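Local coordinates for protelomerase (Agrobacterium tumefaciens, PDB 4F43), which probably resolves replicated telomere junctions into covalently closed hairpin DNA ends and helps protect the ends it makes, at residues I145-M150 against Y156-Q161; D139-G144 against R238-D243. The protein carries 1 engineered substitution. All coordinates share one frame; numbering follows the deposited sequence.

Contact 1 of 2, residues I145-M150 against Y156-Q161; sequences IGLIGM and YEVFTQ. With nucleotides of chain B.
I148 of helix 140-151 meets V158 and F159 of helix 155-161; its longer branch, followed from CB outward, touches both, while V158 is the hub of the contact. With CG1 placed opposite the carbonyl carbon and beside the backbone N (chi1 -62°), that branch runs out extended, and its end comes nearer the facing helix than the direction of CB suggests. CG1 reaches CG2 of V158 at 3.8 Å. One bond further, the terminal CD1 lies 4.1 Å from CE2 of F159, the two side chains meeting at about a right angle. V158 fits between neighbours one position apart: its CG2 takes I148, while its other methyl, CG1, packs 4.0 Å from CB of L147. The short axes approach to 9.7 Å at 132° between their N-to-C directions, and the CA atoms of I148 and V158 are the nearest pair, at 6.8 Å. Every touching residue is buried, the contact is apolar throughout, and it closes the short connection between two consecutive helices of the ResT/TelK-type catalytic domain. The polar contact is made at the N-terminal end of helix 155-161. There the backbone N of Y156 donates to OP1 of DT23 of chain B (2.7 Å, N-H...O angle 154°), while Y156 CB runs close to O3' of DT22 of chain B, 3.7 Å away. The helix thus grips the backbone of the hairpin strand with a main-chain N-H, and needs no charged side chain of its own for that bond. E157 is tied back to the N of A154, an engineered residue, and to the N of A184. Around this pair, helix 206-217 packs on L147, helix 263-276 on I148, and helix 230-248 on I145 and F159, whose ring also meets W225 edge-to-face.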
loop_
_atom_site.group_PDB
_atom_site.type_symbol
_atom_site.label_atom_id
_atom_site.label_comp_id
_atom_site.label_asym_id
_atom_site.label_seq_id
_atom_site.Cartn_x
_atom_site.Cartn_y
_atom_site.Cartn_z
ATOM N N ILE A 145 -9.814 0.647 -11.027
ATOM C CA ILE A 145 -8.565 0.438 -11.754
ATOM C C ILE A 145 -8.163 1.681 -12.541
ATOM O O ILE A 145 -7.027 2.157 -12.441
ATOM C CB ILE A 145 -8.684 -0.736 -12.740
ATOM C CG1 ILE A 145 -9.128 -2.003 -12.011
ATOM C CG2 ILE A 145 -7.363 -0.963 -13.463
ATOM C CD1 ILE A 145 -9.681 -3.060 -12.931
ATOM N N GLY A 146 -9.104 2.199 -13.323
ATOM C CA GLY A 146 -8.872 3.396 -14.110
ATOM C C GLY A 146 -8.502 4.580 -13.241
ATOM O O GLY A 146 -7.691 5.420 -13.629
ATOM N N LEU A 147 -9.100 4.642 -12.055
ATOM C CA LEU A 147 -8.808 5.705 -11.104
ATOM C C LEU A 147 -7.381 5.572 -10.582
ATOM O O LEU A 147 -6.686 6.568 -10.406
ATOM C CB LEU A 147 -9.808 5.677 -9.946
ATOM C CG LEU A 147 -10.453 7.011 -9.574
ATOM C CD1 LEU A 147 -10.821 7.789 -10.823
ATOM C CD2 LEU A 147 -11.687 6.771 -8.719
ATOM N N ILE A 148 -6.952 4.336 -10.341
ATOM C CA ILE A 148 -5.576 4.074 -9.936
ATOM C C ILE A 148 -4.617 4.516 -11.033
ATOM O O ILE A 148 -3.583 5.127 -10.759
ATOM C CB ILE A 148 -5.342 2.579 -9.635
ATOM C CG1 ILE A 148 -6.212 2.123 -8.466
ATOM C CG2 ILE A 148 -3.874 2.314 -9.331
ATOM C CD1 ILE A 148 -6.065 0.654 -8.131
ATOM N N GLY A 149 -4.971 4.213 -12.277
ATOM C CA GLY A 149 -4.130 4.569 -13.406
ATOM C C GLY A 149 -4.049 6.064 -13.659
ATOM O O GLY A 149 -3.014 6.570 -14.092
ATOM N N MET A 150 -5.138 6.773 -13.379
ATOM C CA MET A 150 -5.229 8.199 -13.694
ATOM C C MET A 150 -4.764 9.121 -12.566
ATOM O O MET A 150 -3.926 9.998 -12.781
ATOM C CB MET A 150 -6.653 8.566 -14.117
ATOM C CG MET A 150 -7.089 7.980 -15.457
ATOM S SD MET A 150 -6.282 8.734 -16.887
ATOM C CE MET A 150 -5.005 7.532 -17.254
ATOM N N TYR A 156 -5.948 0.780 -1.799
ATOM C CA TYR A 156 -6.624 0.965 -0.519
ATOM C C TYR A 156 -7.242 2.358 -0.444
ATOM O O TYR A 156 -8.414 2.513 -0.094
ATOM C CB TYR A 156 -5.653 0.745 0.642
ATOM C CG TYR A 156 -6.308 0.750 2.002
ATOM C CD1 TYR A 156 -7.191 -0.257 2.371
ATOM C CD2 TYR A 156 -6.038 1.755 2.922
ATOM C CE1 TYR A 156 -7.793 -0.258 3.614
ATOM C CE2 TYR A 156 -6.634 1.761 4.169
ATOM C CZ TYR A 156 -7.510 0.752 4.510
ATOM O OH TYR A 156 -8.106 0.754 5.750
ATOM N N GLU A 157 -6.445 3.365 -0.791
ATOM C CA GLU A 157 -6.906 4.747 -0.812
ATOM C C GLU A 157 -8.082 4.912 -1.769
ATOM O O GLU A 157 -9.124 5.446 -1.396
ATOM C CB GLU A 157 -5.769 5.681 -1.230
ATOM C CG GLU A 157 -4.568 5.664 -0.300
ATOM C CD GLU A 157 -3.383 6.420 -0.869
ATOM O OE1 GLU A 157 -3.390 6.709 -2.084
ATOM O OE2 GLU A 157 -2.446 6.726 -0.102
ATOM N N VAL A 158 -7.902 4.439 -3.000
ATOM C CA VAL A 158 -8.919 4.559 -4.043
ATOM C C VAL A 158 -10.241 3.900 -3.662
ATOM O O VAL A 158 -11.292 4.541 -3.680
ATOM C CB VAL A 158 -8.435 3.949 -5.381
ATOM C CG1 VAL A 158 -9.583 3.863 -6.378
ATOM C CG2 VAL A 158 -7.288 4.760 -5.958
ATOM N N PHE A 159 -10.184 2.620 -3.314
ATOM C CA PHE A 159 -11.395 1.849 -3.053
ATOM C C PHE A 159 -12.052 2.150 -1.706
ATOM O O PHE A 159 -13.269 2.024 -1.570
ATOM C CB PHE A 159 -11.116 0.346 -3.159
ATOM C CG PHE A 159 -10.867 -0.132 -4.563
ATOM C CD1 PHE A 159 -11.909 -0.236 -5.468
ATOM C CD2 PHE A 159 -9.595 -0.493 -4.972
ATOM C CE1 PHE A 159 -11.684 -0.681 -6.755
ATOM C CE2 PHE A 159 -9.364 -0.938 -6.255
ATOM C CZ PHE A 159 -10.411 -1.032 -7.149
ATOM N N THR A 160 -11.262 2.544 -0.710
ATOM C CA THR A 160 -11.795 2.626 0.649
ATOM C C THR A 160 -11.917 4.024 1.263
ATOM O O THR A 160 -12.846 4.275 2.031
ATOM C CB THR A 160 -11.007 1.722 1.624
ATOM O OG1 THR A 160 -9.687 2.246 1.809
ATOM C CG2 THR A 160 -10.916 0.303 1.086
ATOM N N GLN A 161 -10.998 4.931 0.948
ATOM C CA GLN A 161 -10.944 6.187 1.697
ATOM C C GLN A 161 -10.422 7.411 0.939
ATOM O O GLN A 161 -9.802 8.290 1.537
ATOM C CB GLN A 161 -10.124 5.988 2.975
ATOM C CG GLN A 161 -8.724 5.450 2.729
ATOM C CD GLN A 161 -7.984 5.144 4.015
ATOM O OE1 GLN A 161 -8.588 5.036 5.082
ATOM N NE2 GLN A 161 -6.665 5.006 3.922
ATOM P P DT B 23 -3.074 -1.327 -0.615
ATOM O OP1 DT B 23 -3.485 -0.277 -1.574
ATOM O OP2 DT B 23 -4.094 -2.189 0.017
ATOM O "O5'" DT B 23 -2.003 -2.275 -1.330
ATOM C "C5'" DT B 23 -0.928 -1.705 -2.068
ATOM C "C4'" DT B 23 0.014 -2.786 -2.571
ATOM O "O4'" DT B 23 0.482 -3.574 -1.445
ATOM C "C3'" DT B 23 -0.600 -3.785 -3.550
ATOM O "O3'" DT B 23 0.325 -4.062 -4.597
ATOM C "C2'" DT B 23 -0.842 -5.018 -2.689
ATOM C "C1'" DT B 23 0.377 -4.941 -1.783
ATOM N N1 DT B 23 0.279 -5.758 -0.540
ATOM C C2 DT B 23 1.155 -6.805 -0.378
ATOM O O2 DT B 23 2.004 -7.095 -1.199
ATOM N N3 DT B 23 1.002 -7.503 0.789
ATOM C C4 DT B 23 0.084 -7.273 1.792
ATOM O O4 DT B 23 0.040 -7.972 2.803
ATOM C C5 DT B 23 -0.806 -6.161 1.562
ATOM C C7 DT B 23 -1.853 -5.805 2.575
ATOM C C6 DT B 23 -0.667 -5.469 0.422
ATOM P P DT B 22 -2.386 1.289 6.046
ATOM O OP1 DT B 22 -2.449 2.705 6.471
ATOM O OP2 DT B 22 -3.361 0.313 6.581
ATOM O "O5'" DT B 22 -2.462 1.237 4.447
ATOM C "C5'" DT B 22 -2.730 0.015 3.762
ATOM C "C4'" DT B 22 -1.562 -0.396 2.882
ATOM O "O4'" DT B 22 -0.605 -1.131 3.679
ATOM C "C3'" DT B 22 -1.905 -1.345 1.740
ATOM O "O3'" DT B 22 -2.230 -0.621 0.558
ATOM C "C2'" DT B 22 -0.623 -2.146 1.542
ATOM C "C1'" DT B 22 0.198 -1.895 2.804
ATOM N N1 DT B 22 0.631 -3.155 3.481
ATOM C C2 DT B 22 1.618 -3.917 2.897
ATOM O O2 DT B 22 2.171 -3.623 1.853
ATOM N N3 DT B 22 1.950 -5.051 3.591
ATOM C C4 DT B 22 1.409 -5.499 4.780
ATOM O O4 DT B 22 1.785 -6.539 5.316
ATOM C C5 DT B 22 0.379 -4.654 5.334
ATOM C C7 DT B 22 -0.289 -5.029 6.623
ATOM C C6 DT B 22 0.044 -3.540 4.668
#

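Contact 2 of 2, residues D139-G144 against R238-D243; sequences DPLMIG and RLLLRD. With nucleotides of chain B.
This is a small leucine contact between helices distant in sequence: L141, in the first turn of helix 140-151, packs on L240 and L241 of helix 230-248, the latter helix also carrying the DNA-binding arginines. The evidence is compact. L141 forks at CG, and its two methyls serve different partners: CD1 lies 3.7 Å from CD1 of L241, whereas CD2 lies 3.9 Å from CG of L240. L141 holds its CG opposite the backbone N (chi1 -177°), which carries the fork outward to straddle the two consecutive leucines, and its side chain runs at a slant to both. Nearest CA atoms are those of L141 and L241, 7.3 Å apart. L240 sits at the exposed border, L141 and L241 inside. Away from L240 and L241, helix 230-248 holds the DNA of chain B. R238 bends at chi2 and chi3 (both 68°), bringing its guanidinium to the phosphate of DT23 of chain B: NH2 donates to OP2 at 3.0 Å, the oxygen lying in the guanidinium plane, on a nearly straight line of 175°. C2' of the same nucleotide lies 3.3 Å above one face of the group, off toward its rim. R242 instead stretches out, and its NE reaches OP2 of DT25 of chain B at 3.0 Å, again near the guanidinium plane. Its ion pair with D243 is long and out of plane, so charge alone acts there. L239 adds its CD1 against the thymine methyl C7 of DT25 of chain B, 4.0 Å away. The division of labour is consistent with a helix fixed by side-chain packing on one side while its arginines neutralise phosphates on the other; the bonds to phosphate oxygens require no particular base.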
loop_
_atom_site.group_PDB
_atom_site.type_symbol
_atom_site.label_atom_id
_atom_site.label_comp_id
_atom_site.label_asym_id
_atom_site.label_seq_id
_atom_site.Cartn_x
_atom_site.Cartn_y
_atom_site.Cartn_z
ATOM N N ASP A 139 -18.829 -0.896 -14.100
ATOM C CA ASP A 139 -18.353 -1.826 -13.086
ATOM C C ASP A 139 -17.382 -1.102 -12.158
ATOM O O ASP A 139 -16.303 -0.693 -12.588
ATOM C CB ASP A 139 -17.674 -3.028 -13.748
ATOM C CG ASP A 139 -17.153 -4.037 -12.741
ATOM O OD1 ASP A 139 -17.734 -4.140 -11.640
ATOM O OD2 ASP A 139 -16.162 -4.731 -13.053
ATOM N N PRO A 140 -17.769 -0.938 -10.880
ATOM C CA PRO A 140 -17.009 -0.174 -9.881
ATOM C C PRO A 140 -15.548 -0.609 -9.768
ATOM O O PRO A 140 -14.683 0.222 -9.486
ATOM C CB PRO A 140 -17.753 -0.475 -8.578
ATOM C CG PRO A 140 -19.145 -0.759 -9.008
ATOM C CD PRO A 140 -19.014 -1.488 -10.314
ATOM N N LEU A 141 -15.284 -1.894 -9.986
ATOM C CA LEU A 141 -13.922 -2.411 -9.976
ATOM C C LEU A 141 -13.098 -1.764 -11.085
ATOM O O LEU A 141 -11.990 -1.276 -10.849
ATOM C CB LEU A 141 -13.928 -3.930 -10.152
ATOM C CG LEU A 141 -12.571 -4.634 -10.089
ATOM C CD1 LEU A 141 -12.011 -4.586 -8.676
ATOM C CD2 LEU A 141 -12.683 -6.069 -10.578
ATOM N N MET A 142 -13.656 -1.761 -12.293
ATOM C CA MET A 142 -13.000 -1.166 -13.452
ATOM C C MET A 142 -12.746 0.321 -13.241
ATOM O O MET A 142 -11.652 0.816 -13.519
ATOM C CB MET A 142 -13.842 -1.377 -14.713
ATOM C CG MET A 142 -14.034 -2.834 -15.104
ATOM S SD MET A 142 -12.476 -3.686 -15.412
ATOM C CE MET A 142 -13.066 -5.243 -16.067
ATOM N N ILE A 143 -13.763 1.026 -12.749
ATOM C CA ILE A 143 -13.638 2.441 -12.424
ATOM C C ILE A 143 -12.511 2.647 -11.419
ATOM O O ILE A 143 -11.757 3.617 -11.506
ATOM C CB ILE A 143 -14.946 3.004 -11.834
ATOM C CG1 ILE A 143 -16.122 2.732 -12.773
ATOM C CG2 ILE A 143 -14.815 4.495 -11.563
ATOM C CD1 ILE A 143 -17.434 3.296 -12.279
ATOM N N GLY A 144 -12.399 1.721 -10.473
ATOM C CA GLY A 144 -11.328 1.751 -9.495
ATOM C C GLY A 144 -9.960 1.627 -10.138
ATOM O O GLY A 144 -9.057 2.406 -9.839
ATOM N N ARG A 238 -8.822 -8.371 -3.186
ATOM C CA ARG A 238 -7.436 -8.584 -3.635
ATOM C C ARG A 238 -7.255 -9.476 -4.869
ATOM O O ARG A 238 -6.675 -9.049 -5.868
ATOM C CB ARG A 238 -6.562 -9.114 -2.496
ATOM C CG ARG A 238 -5.078 -9.145 -2.828
ATOM C CD ARG A 238 -4.530 -7.736 -2.971
ATOM N NE ARG A 238 -4.515 -7.030 -1.693
ATOM C CZ ARG A 238 -4.338 -5.719 -1.562
ATOM N NH1 ARG A 238 -4.169 -4.959 -2.636
ATOM N NH2 ARG A 238 -4.338 -5.166 -0.358
ATOM N N LEU A 239 -7.749 -10.708 -4.795
ATOM C CA LEU A 239 -7.565 -11.670 -5.881
ATOM C C LEU A 239 -8.313 -11.278 -7.155
ATOM O O LEU A 239 -7.807 -11.467 -8.262
ATOM C CB LEU A 239 -7.972 -13.081 -5.439
ATOM C CG LEU A 239 -7.012 -13.845 -4.520
ATOM C CD1 LEU A 239 -5.580 -13.748 -5.032
ATOM C CD2 LEU A 239 -7.109 -13.373 -3.076
ATOM N N LEU A 240 -9.516 -10.734 -6.991
ATOM C CA LEU A 240 -10.325 -10.302 -8.126
ATOM C C LEU A 240 -9.645 -9.155 -8.869
ATOM O O LEU A 240 -9.542 -9.166 -10.099
ATOM C CB LEU A 240 -11.716 -9.874 -7.655
ATOM C CG LEU A 240 -12.723 -9.490 -8.739
ATOM C CD1 LEU A 240 -12.995 -10.671 -9.656
ATOM C CD2 LEU A 240 -14.016 -8.985 -8.116
ATOM N N LEU A 241 -9.183 -8.169 -8.105
ATOM C CA LEU A 241 -8.449 -7.033 -8.647
ATOM C C LEU A 241 -7.191 -7.525 -9.354
ATOM O O LEU A 241 -6.861 -7.080 -10.460
ATOM C CB LEU A 241 -8.073 -6.070 -7.517
ATOM C CG LEU A 241 -7.418 -4.732 -7.867
ATOM C CD1 LEU A 241 -8.430 -3.776 -8.475
ATOM C CD2 LEU A 241 -6.776 -4.118 -6.634
ATOM N N ARG A 242 -6.503 -8.458 -8.704
ATOM C CA ARG A 242 -5.275 -9.037 -9.235
ATOM C C ARG A 242 -5.489 -9.703 -10.589
ATOM O O ARG A 242 -4.723 -9.476 -11.520
ATOM C CB ARG A 242 -4.685 -10.042 -8.244
ATOM C CG ARG A 242 -3.534 -10.862 -8.797
ATOM C CD ARG A 242 -2.847 -11.642 -7.690
ATOM N NE ARG A 242 -1.885 -12.608 -8.211
ATOM C CZ ARG A 242 -2.137 -13.905 -8.358
ATOM N NH1 ARG A 242 -3.322 -14.393 -8.021
ATOM N NH2 ARG A 242 -1.203 -14.714 -8.838
ATOM N N ASP A 243 -6.531 -10.522 -10.698
ATOM C CA ASP A 243 -6.805 -11.229 -11.948
ATOM C C ASP A 243 -7.383 -10.326 -13.035
ATOM O O ASP A 243 -7.174 -10.567 -14.227
ATOM C CB ASP A 243 -7.712 -12.436 -11.707
ATOM C CG ASP A 243 -6.928 -13.712 -11.482
ATOM O OD1 ASP A 243 -6.553 -13.988 -10.323
ATOM O OD2 ASP A 243 -6.679 -14.439 -12.468
ATOM P P DT B 23 -3.074 -1.327 -0.615
ATOM O OP1 DT B 23 -3.485 -0.277 -1.574
ATOM O OP2 DT B 23 -4.094 -2.189 0.017
ATOM O "O5'" DT B 23 -2.003 -2.275 -1.330
ATOM C "C5'" DT B 23 -0.928 -1.705 -2.068
ATOM C "C4'" DT B 23 0.014 -2.786 -2.571
ATOM O "O4'" DT B 23 0.482 -3.574 -1.445
ATOM C "C3'" DT B 23 -0.600 -3.785 -3.550
ATOM O "O3'" DT B 23 0.325 -4.062 -4.597
ATOM C "C2'" DT B 23 -0.842 -5.018 -2.689
ATOM C "C1'" DT B 23 0.377 -4.941 -1.783
ATOM N N1 DT B 23 0.279 -5.758 -0.540
ATOM C C2 DT B 23 1.155 -6.805 -0.378
ATOM O O2 DT B 23 2.004 -7.095 -1.199
ATOM N N3 DT B 23 1.002 -7.503 0.789
ATOM C C4 DT B 23 0.084 -7.273 1.792
ATOM O O4 DT B 23 0.040 -7.972 2.803
ATOM C C5 DT B 23 -0.806 -6.161 1.562
ATOM C C7 DT B 23 -1.853 -5.805 2.575
ATOM C C6 DT B 23 -0.667 -5.469 0.422
ATOM P P DT B 25 2.060 -11.203 -7.588
ATOM O OP1 DT B 25 3.137 -11.151 -8.601
ATOM O OP2 DT B 25 0.657 -10.963 -7.993
ATOM O "O5'" DT B 25 2.131 -12.626 -6.859
ATOM C "C5'" DT B 25 3.372 -13.063 -6.315
ATOM C "C4'" DT B 25 3.223 -14.325 -5.480
ATOM O "O4'" DT B 25 2.335 -14.085 -4.358
ATOM C "C3'" DT B 25 2.657 -15.543 -6.213
ATOM O "O3'" DT B 25 3.522 -16.662 -6.018
ATOM C "C2'" DT B 25 1.295 -15.762 -5.558
ATOM C "C1'" DT B 25 1.584 -15.260 -4.152
ATOM N N1 DT B 25 0.378 -14.926 -3.344
ATOM C C2 DT B 25 0.056 -15.717 -2.264
ATOM O O2 DT B 25 0.707 -16.689 -1.928
ATOM N N3 DT B 25 -1.068 -15.322 -1.586
ATOM C C4 DT B 25 -1.883 -14.243 -1.872
ATOM O O4 DT B 25 -2.871 -13.978 -1.194
ATOM C C5 DT B 25 -1.485 -13.458 -3.015
ATOM C C7 DT B 25 -2.290 -12.260 -3.425
ATOM C C6 DT B 25 -0.388 -13.832 -3.687
#

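Both contacts use helix 140-151, contact 2 its first turn and contact 1 the following ones, and their centres lie 10 Å apart. They join directly: F159 CZ lies 3.6 Å from L241 CD1, and F159 CE1 is 3.7 Å from the CA of G144. A continuous apolar seam therefore unites helices 140-151, 155-161 and 230-248. Contact 1 is the deeper, 11 Å from the centre of the chain against 16 Å, and wholly buried, whereas contact 2 reaches the surface at L240. Their DNA chemistry also differs: 156-161 offers a main-chain N-H, 238-243 two guanidinium groups. Both grip the phosphate of DT23 of chain B, through different oxygens.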